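Local coordinates for succinate-semialdehyde dehydrogenase (Streptococcus pyogenes MGAS1882, PDB 4OGD), which probably oxidises succinic semialdehyde to succinate with NADP+ as cofactor, as a member of the aldehyde dehydrogenase family, at residues A127-N132 / Y136-V141; S214-A219 / T226-G231; V262-K267 / L424-I429; Q54-L59 / I91-A96. All coordinates share one frame; numbering follows the deposited sequence.

How the contacts relate
From the N terminus the contacts close one after another, none nesting in or crossing another. Contact 4 comes first, pairing helices 45-61 and 78-103 across 31 intervening residues, nearly all helical. Contact 1 then closes a three-residue link between strand 124-128 and helix 136-148, and contact 2 a six-residue link between helix 209-221 and strand 225-229; both lie against the same mixed sheet. Contact 3 spans 156 residues, bringing a loop before strand 268-272 to another after strand 411-414. Contact 1 touches all the others: I91 packs on Y136 and M139, R140 on E229 and F426. Contact 2 also meets contact 3, through E229 and F426.

Contact 1: residues A127-N132 / Y136-V141; sequences AVEPWN and YQIMRV
E129 and P130 pack against Q137 where strand 124-128 passes into helix 136-148, the first half of a beta-alpha-beta crossover that returns to strand 152-155 in the Rossmann-like sheet. P130-N132 form the Pro-Trp-Asn sequence familiar from aldehyde dehydrogenases, just before the short link to the helix.

The apolar contacts lie at two levels. Near the strand, A127 CB meets V141 CG2 at 4.0 Å. At the start of the helix the proline ring lies across the Q137 chain at roughly a right angle, with P130 CD 3.8 Å from Q137 CB.

The polar side of the contact carries no hydrogen bond between the segments. E129 folds back on itself (chi1 -55°, chi2 -58°), which brings its carboxylate against the first two turns of the helix, E129 OE1 being 3.4 Å from Q137 CB and E129 OE2 3.6 Å from V141 CG2. E129 OE1 also lies 3.3 Å from Q137 O, two acceptors with no bond between them; E129 OE1 has a weak hydrogen bond with T206 OG1. N132 turns its amide elsewhere, donating through ND2 to Q261 O.

Within the helix, the phenol of Y136 holds the guanidinium of R140, which also forms a salt bridge with E437. Y136 OH lies at the guanidinium edge, 2.9 Å from R140 NH1, while Q137 OE1 sits 3.0 Å above the plane, over its centre.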
loop_
_atom_site.group_PDB
_atom_site.type_symbol
_atom_site.label_atom_id
_atom_site.label_comp_id
_atom_site.label_asym_id
_atom_site.label_seq_id
_atom_site.Cartn_x
_atom_site.Cartn_y
_atom_site.Cartn_z
ATOM N N ALA A 127 1.350 14.246 -4.446
ATOM C CA ALA A 127 0.855 14.446 -3.094
ATOM C C ALA A 127 -0.395 15.307 -3.156
ATOM O O ALA A 127 -0.398 16.367 -3.789
ATOM C CB ALA A 127 1.926 15.106 -2.220
ATOM N N VAL A 128 -1.468 14.831 -2.532
ATOM C CA VAL A 128 -2.702 15.603 -2.439
ATOM C C VAL A 128 -2.888 15.915 -0.961
ATOM O O VAL A 128 -3.055 15.005 -0.158
ATOM C CB VAL A 128 -3.909 14.813 -2.979
ATOM C CG1 VAL A 128 -5.170 15.666 -2.909
ATOM C CG2 VAL A 128 -3.650 14.360 -4.408
ATOM N N GLU A 129 -2.812 17.199 -0.605
ATOM C CA GLU A 129 -2.749 17.617 0.795
ATOM C C GLU A 129 -3.848 18.617 1.151
ATOM O O GLU A 129 -4.367 19.315 0.272
ATOM C CB GLU A 129 -1.349 18.178 1.114
ATOM C CG GLU A 129 -0.203 17.206 0.783
ATOM C CD GLU A 129 -0.307 15.865 1.503
ATOM O OE1 GLU A 129 -0.945 15.804 2.577
ATOM O OE2 GLU A 129 0.260 14.859 0.994
ATOM N N PRO A 130 -4.228 18.670 2.437
ATOM C CA PRO A 130 -5.408 19.424 2.861
ATOM C C PRO A 130 -5.075 20.707 3.619
ATOM O O PRO A 130 -3.924 20.943 4.000
ATOM C CB PRO A 130 -6.089 18.432 3.799
ATOM C CG PRO A 130 -4.929 17.803 4.515
ATOM C CD PRO A 130 -3.783 17.748 3.500
ATOM N N TRP A 131 -6.096 21.525 3.854
ATOM C CA TRP A 131 -5.907 22.849 4.455
ATOM C C TRP A 131 -5.663 22.883 5.961
ATOM O O TRP A 131 -5.227 23.912 6.492
ATOM C CB TRP A 131 -7.106 23.751 4.127
ATOM C CG TRP A 131 -8.417 23.109 4.467
ATOM C CD1 TRP A 131 -9.258 22.469 3.608
ATOM C CD2 TRP A 131 -9.025 23.024 5.765
ATOM N NE1 TRP A 131 -10.356 21.991 4.287
ATOM C CE2 TRP A 131 -10.238 22.323 5.612
ATOM C CE3 TRP A 131 -8.666 23.479 7.041
ATOM C CZ2 TRP A 131 -11.087 22.062 6.687
ATOM C CZ3 TRP A 131 -9.503 23.213 8.104
ATOM C CH2 TRP A 131 -10.702 22.509 7.925
ATOM N N ASN A 132 -5.946 21.802 6.684
ATOM C CA ASN A 132 -5.912 21.941 8.142
ATOM C C ASN A 132 -4.514 22.070 8.759
ATOM O O ASN A 132 -4.346 22.734 9.784
ATOM C CB ASN A 132 -6.800 20.908 8.862
ATOM C CG ASN A 132 -6.315 19.490 8.693
ATOM O OD1 ASN A 132 -5.588 19.172 7.751
ATOM N ND2 ASN A 132 -6.714 18.622 9.624
ATOM N N TYR A 136 2.728 21.075 7.528
ATOM C CA TYR A 136 3.035 19.784 8.133
ATOM C C TYR A 136 2.621 18.616 7.252
ATOM O O TYR A 136 3.386 17.662 7.107
ATOM C CB TYR A 136 2.403 19.715 9.528
ATOM C CG TYR A 136 2.237 18.344 10.148
ATOM C CD1 TYR A 136 3.317 17.667 10.719
ATOM C CD2 TYR A 136 0.987 17.757 10.221
ATOM C CE1 TYR A 136 3.147 16.417 11.323
ATOM C CE2 TYR A 136 0.811 16.519 10.810
ATOM C CZ TYR A 136 1.888 15.856 11.360
ATOM O OH TYR A 136 1.698 14.618 11.944
ATOM N N GLN A 137 1.444 18.695 6.630
ATOM C CA GLN A 137 1.010 17.582 5.785
ATOM C C GLN A 137 1.858 17.467 4.512
ATOM O O GLN A 137 2.021 16.368 3.975
ATOM C CB GLN A 137 -0.481 17.645 5.421
ATOM C CG GLN A 137 -1.458 17.764 6.582
ATOM C CD GLN A 137 -1.387 16.650 7.597
ATOM O OE1 GLN A 137 -0.822 15.580 7.350
ATOM N NE2 GLN A 137 -1.984 16.891 8.760
ATOM N N ILE A 138 2.402 18.579 4.021
ATOM C CA ILE A 138 3.352 18.485 2.908
ATOM C C ILE A 138 4.667 17.884 3.385
ATOM O O ILE A 138 5.201 16.956 2.772
ATOM C CB ILE A 138 3.669 19.850 2.261
ATOM C CG1 ILE A 138 2.398 20.538 1.761
ATOM C CG2 ILE A 138 4.630 19.657 1.094
ATOM C CD1 ILE A 138 2.653 21.981 1.292
ATOM N N MET A 139 5.191 18.408 4.485
ATOM C CA MET A 139 6.523 18.015 4.931
ATOM C C MET A 139 6.591 16.524 5.257
ATOM O O MET A 139 7.616 15.875 5.011
ATOM C CB MET A 139 6.977 18.861 6.133
ATOM C CG MET A 139 8.460 18.664 6.481
ATOM S SD MET A 139 9.547 19.222 5.157
ATOM C CE MET A 139 9.638 20.955 5.598
ATOM N N ARG A 140 5.493 15.975 5.772
ATOM C CA ARG A 140 5.447 14.552 6.125
ATOM C C ARG A 140 5.780 13.663 4.941
ATOM O O ARG A 140 6.346 12.586 5.117
ATOM C CB ARG A 140 4.077 14.153 6.696
ATOM C CG ARG A 140 3.851 14.616 8.130
ATOM C CD ARG A 140 2.844 13.765 8.912
ATOM N NE ARG A 140 1.723 13.277 8.123
ATOM C CZ ARG A 140 0.492 13.082 8.600
ATOM N NH1 ARG A 140 0.201 13.353 9.867
ATOM N NH2 ARG A 140 -0.458 12.635 7.795
ATOM N N VAL A 141 5.419 14.105 3.742
ATOM C CA VAL A 141 5.685 13.304 2.551
ATOM C C VAL A 141 6.809 13.848 1.684
ATOM O O VAL A 141 7.517 13.066 1.050
ATOM C CB VAL A 141 4.413 13.064 1.701
ATOM C CG1 VAL A 141 3.428 12.236 2.485
ATOM C CG2 VAL A 141 3.777 14.372 1.278
#

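Contact 2: residues S214-A219 / T226-G231; sequences SIAEEA and TTLELG
A219 CB and T226 CG2 meet at 3.4 Å, tighter than usual for two methyl groups, at one end of a small apolar seam. Farther along it, A216 CB rests on L228 CD1 at 4.0 Å. The two alanines stand on one side of helix 209-221, and T226 and L228, two residues apart, point from the same side of strand 225-229. The T226 methyl reaches the helix because CG2 is anti to the carbonyl carbon, which leaves OG1 for Y434 OH.

Behind this first shell is the geometry of a beta-alpha-beta unit, in which strand 200-206, helix 209-221 and strand 225-229 follow in order. Helix and strand segments run antiparallel, at 173°, with their axes 9.5 Å apart. I215 points the end of its side chain to V203 and L205 of the neighbouring strand 200-206.

Farther out, Y434 of strand 433-434 packs on both A216 and L228. The second subunit comes close as well, placing its G220 on A216 and its L223 on L228, and the layer therefore reaches the dimer interface.

With no hydrogen bond between the segments, the fit depends on methyl and isobutyl packing, and the small alanine side chains allow the helix to lie close to the sheet.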
loop_
_atom_site.group_PDB
_atom_site.type_symbol
_atom_site.label_atom_id
_atom_site.label_comp_id
_atom_site.label_asym_id
_atom_site.label_seq_id
_atom_site.Cartn_x
_atom_site.Cartn_y
_atom_site.Cartn_z
ATOM N N SER A 214 -12.164 9.087 -4.084
ATOM C CA SER A 214 -12.069 9.543 -5.469
ATOM C C SER A 214 -10.667 9.325 -6.037
ATOM O O SER A 214 -10.491 8.793 -7.134
ATOM C CB SER A 214 -12.455 11.021 -5.557
ATOM O OG SER A 214 -12.141 11.560 -6.827
ATOM N N ILE A 215 -9.669 9.728 -5.265
ATOM C CA ILE A 215 -8.286 9.626 -5.692
ATOM C C ILE A 215 -7.820 8.162 -5.732
ATOM O O ILE A 215 -7.149 7.742 -6.674
ATOM C CB ILE A 215 -7.396 10.495 -4.765
ATOM C CG1 ILE A 215 -7.671 11.981 -5.019
ATOM C CG2 ILE A 215 -5.938 10.196 -4.976
ATOM C CD1 ILE A 215 -7.290 12.436 -6.410
ATOM N N ALA A 216 -8.208 7.373 -4.732
ATOM C CA ALA A 216 -7.767 5.983 -4.675
ATOM C C ALA A 216 -8.410 5.160 -5.784
ATOM O O ALA A 216 -7.797 4.227 -6.321
ATOM C CB ALA A 216 -8.059 5.375 -3.300
ATOM N N GLU A 217 -9.653 5.493 -6.123
ATOM C CA GLU A 217 -10.328 4.834 -7.239
ATOM C C GLU A 217 -9.577 5.083 -8.549
ATOM O O GLU A 217 -9.334 4.148 -9.321
ATOM C CB GLU A 217 -11.785 5.308 -7.339
ATOM C CG GLU A 217 -12.579 4.691 -8.483
ATOM C CD GLU A 217 -13.979 5.265 -8.608
ATOM O OE1 GLU A 217 -14.436 5.938 -7.667
ATOM O OE2 GLU A 217 -14.616 5.044 -9.658
ATOM N N GLU A 218 -9.189 6.339 -8.788
ATOM C CA GLU A 218 -8.464 6.705 -10.001
ATOM C C GLU A 218 -7.063 6.075 -10.011
ATOM O O GLU A 218 -6.585 5.608 -11.043
ATOM C CB GLU A 218 -8.391 8.236 -10.131
ATOM C CG GLU A 218 -7.716 8.729 -11.402
ATOM C CD GLU A 218 -8.513 8.434 -12.669
ATOM O OE1 GLU A 218 -9.763 8.382 -12.602
ATOM O OE2 GLU A 218 -7.881 8.260 -13.736
ATOM N N ALA A 219 -6.411 6.047 -8.853
ATOM C CA ALA A 219 -5.105 5.409 -8.753
ATOM C C ALA A 219 -5.184 3.917 -9.065
ATOM O O ALA A 219 -4.340 3.384 -9.778
ATOM C CB ALA A 219 -4.505 5.632 -7.374
ATOM N N THR A 226 -1.009 3.734 -3.459
ATOM C CA THR A 226 -1.444 4.867 -2.650
ATOM C C THR A 226 -1.153 4.677 -1.174
ATOM O O THR A 226 -1.009 3.550 -0.693
ATOM C CB THR A 226 -2.956 5.097 -2.746
ATOM O OG1 THR A 226 -3.640 3.864 -2.475
ATOM C CG2 THR A 226 -3.340 5.598 -4.128
ATOM N N THR A 227 -1.069 5.801 -0.467
ATOM C CA THR A 227 -1.291 5.820 0.975
ATOM C C THR A 227 -2.405 6.829 1.216
ATOM O O THR A 227 -2.513 7.827 0.489
ATOM C CB THR A 227 -0.049 6.256 1.758
ATOM O OG1 THR A 227 0.381 7.544 1.294
ATOM C CG2 THR A 227 1.070 5.238 1.589
ATOM N N LEU A 228 -3.235 6.568 2.220
ATOM C CA LEU A 228 -4.349 7.455 2.550
ATOM C C LEU A 228 -4.339 7.798 4.030
ATOM O O LEU A 228 -4.399 6.912 4.885
ATOM C CB LEU A 228 -5.694 6.800 2.218
ATOM C CG LEU A 228 -6.002 6.483 0.756
ATOM C CD1 LEU A 228 -7.391 5.882 0.647
ATOM C CD2 LEU A 228 -5.877 7.729 -0.115
ATOM N N GLU A 229 -4.299 9.095 4.319
ATOM C CA GLU A 229 -4.372 9.607 5.681
ATOM C C GLU A 229 -5.648 10.419 5.778
ATOM O O GLU A 229 -5.723 11.546 5.276
ATOM C CB GLU A 229 -3.151 10.481 5.981
ATOM C CG GLU A 229 -1.824 9.727 5.989
ATOM C CD GLU A 229 -1.491 9.095 7.329
ATOM O OE1 GLU A 229 -2.260 9.276 8.307
ATOM O OE2 GLU A 229 -0.442 8.398 7.403
ATOM N N LEU A 230 -6.674 9.830 6.386
ATOM C CA LEU A 230 -8.005 10.426 6.338
ATOM C C LEU A 230 -8.481 10.916 7.704
ATOM O O LEU A 230 -7.675 11.178 8.603
ATOM C CB LEU A 230 -8.995 9.436 5.718
ATOM C CG LEU A 230 -8.504 8.814 4.402
ATOM C CD1 LEU A 230 -9.528 7.798 3.886
ATOM C CD2 LEU A 230 -8.228 9.899 3.341
ATOM N N GLY A 231 -9.791 11.057 7.850
ATOM C CA GLY A 231 -10.340 11.637 9.059
ATOM C C GLY A 231 -10.380 10.637 10.191
ATOM O O GLY A 231 -10.002 9.471 10.030
#

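Contact 3: residues V262-K267 / L424-I429; sequences VCTSSK and LPFGGI
A cysteine sulfur meets the rim of a phenylalanine ring: C263 SG is 5.4 Å from the F426 ring centroid and 81° off the ring normal, an edge-on sulfur-aromatic contact. The nearest ring atom, F426 CZ, is 4.1 Å from C263 SG. The same F426 CZ takes T264 CG2 at 3.6 Å; the T264 and F426 side chains approach from opposite directions, with the methyl oblique to the ring, so C263 and T264 meet one corner of it. F426 extends there because its CG is anti to the backbone N (chi1 -168°).

C263 lies in a Gly-Gln-x-Cys sequence and is probably the catalytic nucleophile, as in other aldehyde dehydrogenases, which would place F426 beside the active site.

The bend that presents both side chains is a type I turn from V262 to S265. The carbonyl O of V262 receives S265 N at 3.0 Å and K267 NZ at 2.9 Å, the two donors reaching it from opposite faces of its plane. K267 is held further by a salt bridge to E360 and by the carbonyl O of G232.

The turn follows helix 244-256 and leads into strand 268-272, and F426 precedes strand 429-430. M411 of strand 411-414 packs on both T264 and F426, whereas R140 of helix 136-148 makes a cation-pi contact with the ring.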
loop_
_atom_site.group_PDB
_atom_site.type_symbol
_atom_site.label_atom_id
_atom_site.label_comp_id
_atom_site.label_asym_id
_atom_site.label_seq_id
_atom_site.Cartn_x
_atom_site.Cartn_y
_atom_site.Cartn_z
ATOM N N VAL A 262 -9.135 18.720 13.309
ATOM C CA VAL A 262 -7.950 17.872 13.380
ATOM C C VAL A 262 -8.431 16.444 13.239
ATOM O O VAL A 262 -9.377 16.040 13.924
ATOM C CB VAL A 262 -7.219 18.052 14.731
ATOM C CG1 VAL A 262 -5.965 17.186 14.802
ATOM C CG2 VAL A 262 -6.837 19.506 14.938
ATOM N N CYS A 263 -7.819 15.687 12.333
ATOM C CA CYS A 263 -8.233 14.304 12.138
ATOM C C CYS A 263 -8.090 13.491 13.428
ATOM O O CYS A 263 -8.875 12.571 13.673
ATOM C CB CYS A 263 -7.440 13.668 10.997
ATOM S SG CYS A 263 -5.665 13.809 11.175
ATOM N N THR A 264 -7.107 13.853 14.257
ATOM C CA THR A 264 -6.891 13.210 15.552
ATOM C C THR A 264 -7.420 14.041 16.733
ATOM O O THR A 264 -6.948 13.901 17.871
ATOM C CB THR A 264 -5.391 12.895 15.791
ATOM O OG1 THR A 264 -4.604 14.057 15.496
ATOM C CG2 THR A 264 -4.932 11.737 14.912
ATOM N N SER A 265 -8.404 14.898 16.480
ATOM C CA SER A 265 -9.065 15.606 17.581
ATOM C C SER A 265 -9.761 14.579 18.475
ATOM O O SER A 265 -10.127 13.496 18.020
ATOM C CB SER A 265 -10.082 16.613 17.047
ATOM O OG SER A 265 -10.461 17.546 18.062
ATOM N N SER A 266 -9.930 14.904 19.753
ATOM C CA SER A 266 -10.571 13.967 20.674
ATOM C C SER A 266 -12.089 14.094 20.578
ATOM O O SER A 266 -12.720 14.740 21.413
ATOM C CB SER A 266 -10.084 14.232 22.098
ATOM O OG SER A 266 -8.675 14.040 22.166
ATOM N N LYS A 267 -12.672 13.465 19.561
ATOM C CA LYS A 267 -14.042 13.781 19.167
ATOM C C LYS A 267 -15.113 13.054 19.967
ATOM O O LYS A 267 -16.218 13.566 20.127
ATOM C CB LYS A 267 -14.247 13.555 17.665
ATOM C CG LYS A 267 -13.262 14.325 16.812
ATOM C CD LYS A 267 -13.784 14.532 15.398
ATOM C CE LYS A 267 -12.766 15.308 14.538
ATOM N NZ LYS A 267 -11.752 14.395 13.889
ATOM N N LEU A 424 7.711 9.086 15.260
ATOM C CA LEU A 424 6.515 8.290 15.569
ATOM C C LEU A 424 5.657 8.062 14.320
ATOM O O LEU A 424 5.296 9.025 13.632
ATOM C CB LEU A 424 5.672 9.002 16.635
ATOM C CG LEU A 424 6.325 9.324 17.982
ATOM C CD1 LEU A 424 5.335 10.020 18.930
ATOM C CD2 LEU A 424 6.890 8.060 18.619
ATOM N N PRO A 425 5.303 6.795 14.031
ATOM C CA PRO A 425 4.469 6.535 12.851
ATOM C C PRO A 425 3.054 7.056 13.038
ATOM O O PRO A 425 2.492 6.979 14.146
ATOM C CB PRO A 425 4.472 5.010 12.739
ATOM C CG PRO A 425 4.758 4.516 14.131
ATOM C CD PRO A 425 5.644 5.563 14.767
ATOM N N PHE A 426 2.492 7.590 11.959
ATOM C CA PHE A 426 1.180 8.225 12.001
ATOM C C PHE A 426 0.293 7.635 10.918
ATOM O O PHE A 426 0.623 7.711 9.739
ATOM C CB PHE A 426 1.337 9.733 11.792
ATOM C CG PHE A 426 0.092 10.543 12.084
ATOM C CD1 PHE A 426 -1.024 10.468 11.257
ATOM C CD2 PHE A 426 0.064 11.425 13.156
ATOM C CE1 PHE A 426 -2.159 11.225 11.515
ATOM C CE2 PHE A 426 -1.062 12.190 13.421
ATOM C CZ PHE A 426 -2.176 12.091 12.599
ATOM N N GLY A 427 -0.834 7.054 11.317
ATOM C CA GLY A 427 -1.801 6.558 10.350
ATOM C C GLY A 427 -2.914 5.790 11.020
ATOM O O GLY A 427 -2.892 5.591 12.236
ATOM N N GLY A 428 -3.888 5.358 10.225
ATOM C CA GLY A 428 -5.065 4.717 10.781
ATOM C C GLY A 428 -5.457 3.416 10.099
ATOM O O GLY A 428 -4.677 2.807 9.347
ATOM N N ILE A 429 -6.681 2.979 10.397
ATOM C CA ILE A 429 -7.296 1.825 9.752
ATOM C C ILE A 429 -8.739 2.209 9.427
ATOM O O ILE A 429 -9.149 3.349 9.666
ATOM C CB ILE A 429 -7.281 0.580 10.667
ATOM C CG1 ILE A 429 -8.033 0.872 11.964
ATOM C CG2 ILE A 429 -5.839 0.155 10.955
ATOM C CD1 ILE A 429 -8.186 -0.347 12.899
#

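Contact 4: residues Q54-L59 / I91-A96; sequences QVANIL and IADYYA
Two helices of the layer that packs beside helix 136-148, 45-61 and 78-103, come close through an alanine-on-alanine contact. A56 and A92 lie with their CA atoms 5.8 Å apart, a separation that small side chains permit, and their CB methyls touch at 4.0 Å.

The A56 methyl has a second partner in D93, whose carboxylate lies against it: D93 OD1 is 3.5 Å from A56 CB, and OD2 follows at 3.8 Å. This is plain packing, since no hydrogen bond joins the two segments themselves. D93 swings its CG anti to the carbonyl carbon (chi1 -80°), bringing the carboxylate alongside helix 45-61. The methyl contact is thus bordered by the carboxylate and its polar partners.

Around the pair, V55 and L59 pack on L170 of helix 161-173 and on M139 of helix 136-148, while L52 supports A92. I91 and Y95 face helix 136-148, where they meet Y136 and A143. Each oxygen of D93 has its own partner on helix 45-61, one before A56 and one after it: OD1 is hydrogen-bonded to H53 ND1, and OD2 forms a salt bridge with R60 NH2.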
loop_
_atom_site.group_PDB
_atom_site.type_symbol
_atom_site.label_atom_id
_atom_site.label_comp_id
_atom_site.label_asym_id
_atom_site.label_seq_id
_atom_site.Cartn_x
_atom_site.Cartn_y
_atom_site.Cartn_z
ATOM N N GLN A 54 18.698 22.741 4.746
ATOM C CA GLN A 54 18.575 24.170 4.454
ATOM C C GLN A 54 17.107 24.583 4.435
ATOM O O GLN A 54 16.759 25.713 4.808
ATOM C CB GLN A 54 19.288 24.536 3.137
ATOM C CG GLN A 54 19.321 26.050 2.819
ATOM C CD GLN A 54 20.034 26.885 3.895
ATOM O OE1 GLN A 54 20.822 26.369 4.679
ATOM N NE2 GLN A 54 19.750 28.177 3.921
ATOM N N VAL A 55 16.236 23.666 4.022
ATOM C CA VAL A 55 14.803 23.923 4.113
ATOM C C VAL A 55 14.432 24.198 5.568
ATOM O O VAL A 55 13.745 25.176 5.867
ATOM C CB VAL A 55 13.960 22.752 3.554
ATOM C CG1 VAL A 55 12.497 22.926 3.938
ATOM C CG2 VAL A 55 14.097 22.673 2.050
ATOM N N ALA A 56 14.911 23.341 6.468
ATOM C CA ALA A 56 14.684 23.525 7.899
ATOM C C ALA A 56 15.270 24.852 8.378
ATOM O O ALA A 56 14.651 25.571 9.170
ATOM C CB ALA A 56 15.279 22.359 8.686
ATOM N N ASN A 57 16.466 25.173 7.891
ATOM C CA ASN A 57 17.149 26.417 8.252
ATOM C C ASN A 57 16.356 27.663 7.864
ATOM O O ASN A 57 16.231 28.610 8.651
ATOM C CB ASN A 57 18.526 26.437 7.579
ATOM C CG ASN A 57 19.463 27.478 8.166
ATOM O OD1 ASN A 57 20.063 28.262 7.433
ATOM N ND2 ASN A 57 19.613 27.474 9.484
ATOM N N ILE A 58 15.826 27.668 6.646
ATOM C CA ILE A 58 15.029 28.796 6.173
ATOM C C ILE A 58 13.701 28.887 6.922
ATOM O O ILE A 58 13.218 29.984 7.213
ATOM C CB ILE A 58 14.795 28.729 4.658
ATOM C CG1 ILE A 58 16.130 28.842 3.923
ATOM C CG2 ILE A 58 13.837 29.835 4.211
ATOM C CD1 ILE A 58 16.044 28.455 2.451
ATOM N N LEU A 59 13.113 27.737 7.244
ATOM C CA LEU A 59 11.911 27.725 8.071
ATOM C C LEU A 59 12.168 28.340 9.450
ATOM O O LEU A 59 11.335 29.103 9.956
ATOM C CB LEU A 59 11.350 26.309 8.200
ATOM C CG LEU A 59 10.567 25.815 6.987
ATOM C CD1 LEU A 59 10.238 24.335 7.161
ATOM C CD2 LEU A 59 9.285 26.625 6.789
ATOM N N ILE A 91 10.952 17.616 11.185
ATOM C CA ILE A 91 10.753 16.528 10.224
ATOM C C ILE A 91 11.818 16.547 9.120
ATOM O O ILE A 91 12.379 15.506 8.774
ATOM C CB ILE A 91 9.333 16.565 9.620
ATOM C CG1 ILE A 91 8.296 16.268 10.700
ATOM C CG2 ILE A 91 9.213 15.561 8.489
ATOM C CD1 ILE A 91 6.850 16.526 10.263
ATOM N N ALA A 92 12.099 17.730 8.581
ATOM C CA ALA A 92 13.124 17.906 7.551
ATOM C C ALA A 92 14.490 17.484 8.082
ATOM O O ALA A 92 15.201 16.696 7.446
ATOM C CB ALA A 92 13.159 19.360 7.096
ATOM N N ASP A 93 14.852 17.985 9.263
ATOM C CA ASP A 93 16.143 17.610 9.847
ATOM C C ASP A 93 16.204 16.109 10.123
ATOM O O ASP A 93 17.234 15.477 9.894
ATOM C CB ASP A 93 16.424 18.398 11.130
ATOM C CG ASP A 93 16.945 19.804 10.868
ATOM O OD1 ASP A 93 17.598 20.050 9.820
ATOM O OD2 ASP A 93 16.698 20.670 11.734
ATOM N N TYR A 94 15.095 15.538 10.603
ATOM C CA TYR A 94 15.023 14.104 10.876
ATOM C C TYR A 94 15.374 13.265 9.648
ATOM O O TYR A 94 16.258 12.418 9.703
ATOM C CB TYR A 94 13.622 13.750 11.381
ATOM C CG TYR A 94 13.341 12.274 11.631
ATOM C CD1 TYR A 94 12.623 11.524 10.711
ATOM C CD2 TYR A 94 13.752 11.653 12.809
ATOM C CE1 TYR A 94 12.343 10.190 10.940
ATOM C CE2 TYR A 94 13.475 10.319 13.050
ATOM C CZ TYR A 94 12.766 9.593 12.112
ATOM O OH TYR A 94 12.493 8.272 12.364
ATOM N N TYR A 95 14.695 13.501 8.531
ATOM C CA TYR A 95 14.918 12.653 7.365
ATOM C C TYR A 95 16.288 12.884 6.728
ATOM O O TYR A 95 16.893 11.961 6.195
ATOM C CB TYR A 95 13.770 12.790 6.359
ATOM C CG TYR A 95 12.580 11.965 6.788
ATOM C CD1 TYR A 95 12.651 10.575 6.783
ATOM C CD2 TYR A 95 11.400 12.567 7.215
ATOM C CE1 TYR A 95 11.581 9.805 7.183
ATOM C CE2 TYR A 95 10.321 11.806 7.623
ATOM C CZ TYR A 95 10.418 10.426 7.605
ATOM O OH TYR A 95 9.357 9.640 8.006
ATOM N N ALA A 96 16.787 14.110 6.811
ATOM C CA ALA A 96 18.156 14.363 6.365
ATOM C C ALA A 96 19.168 13.627 7.249
ATOM O O ALA A 96 20.155 13.065 6.752
ATOM C CB ALA A 96 18.438 15.858 6.325
#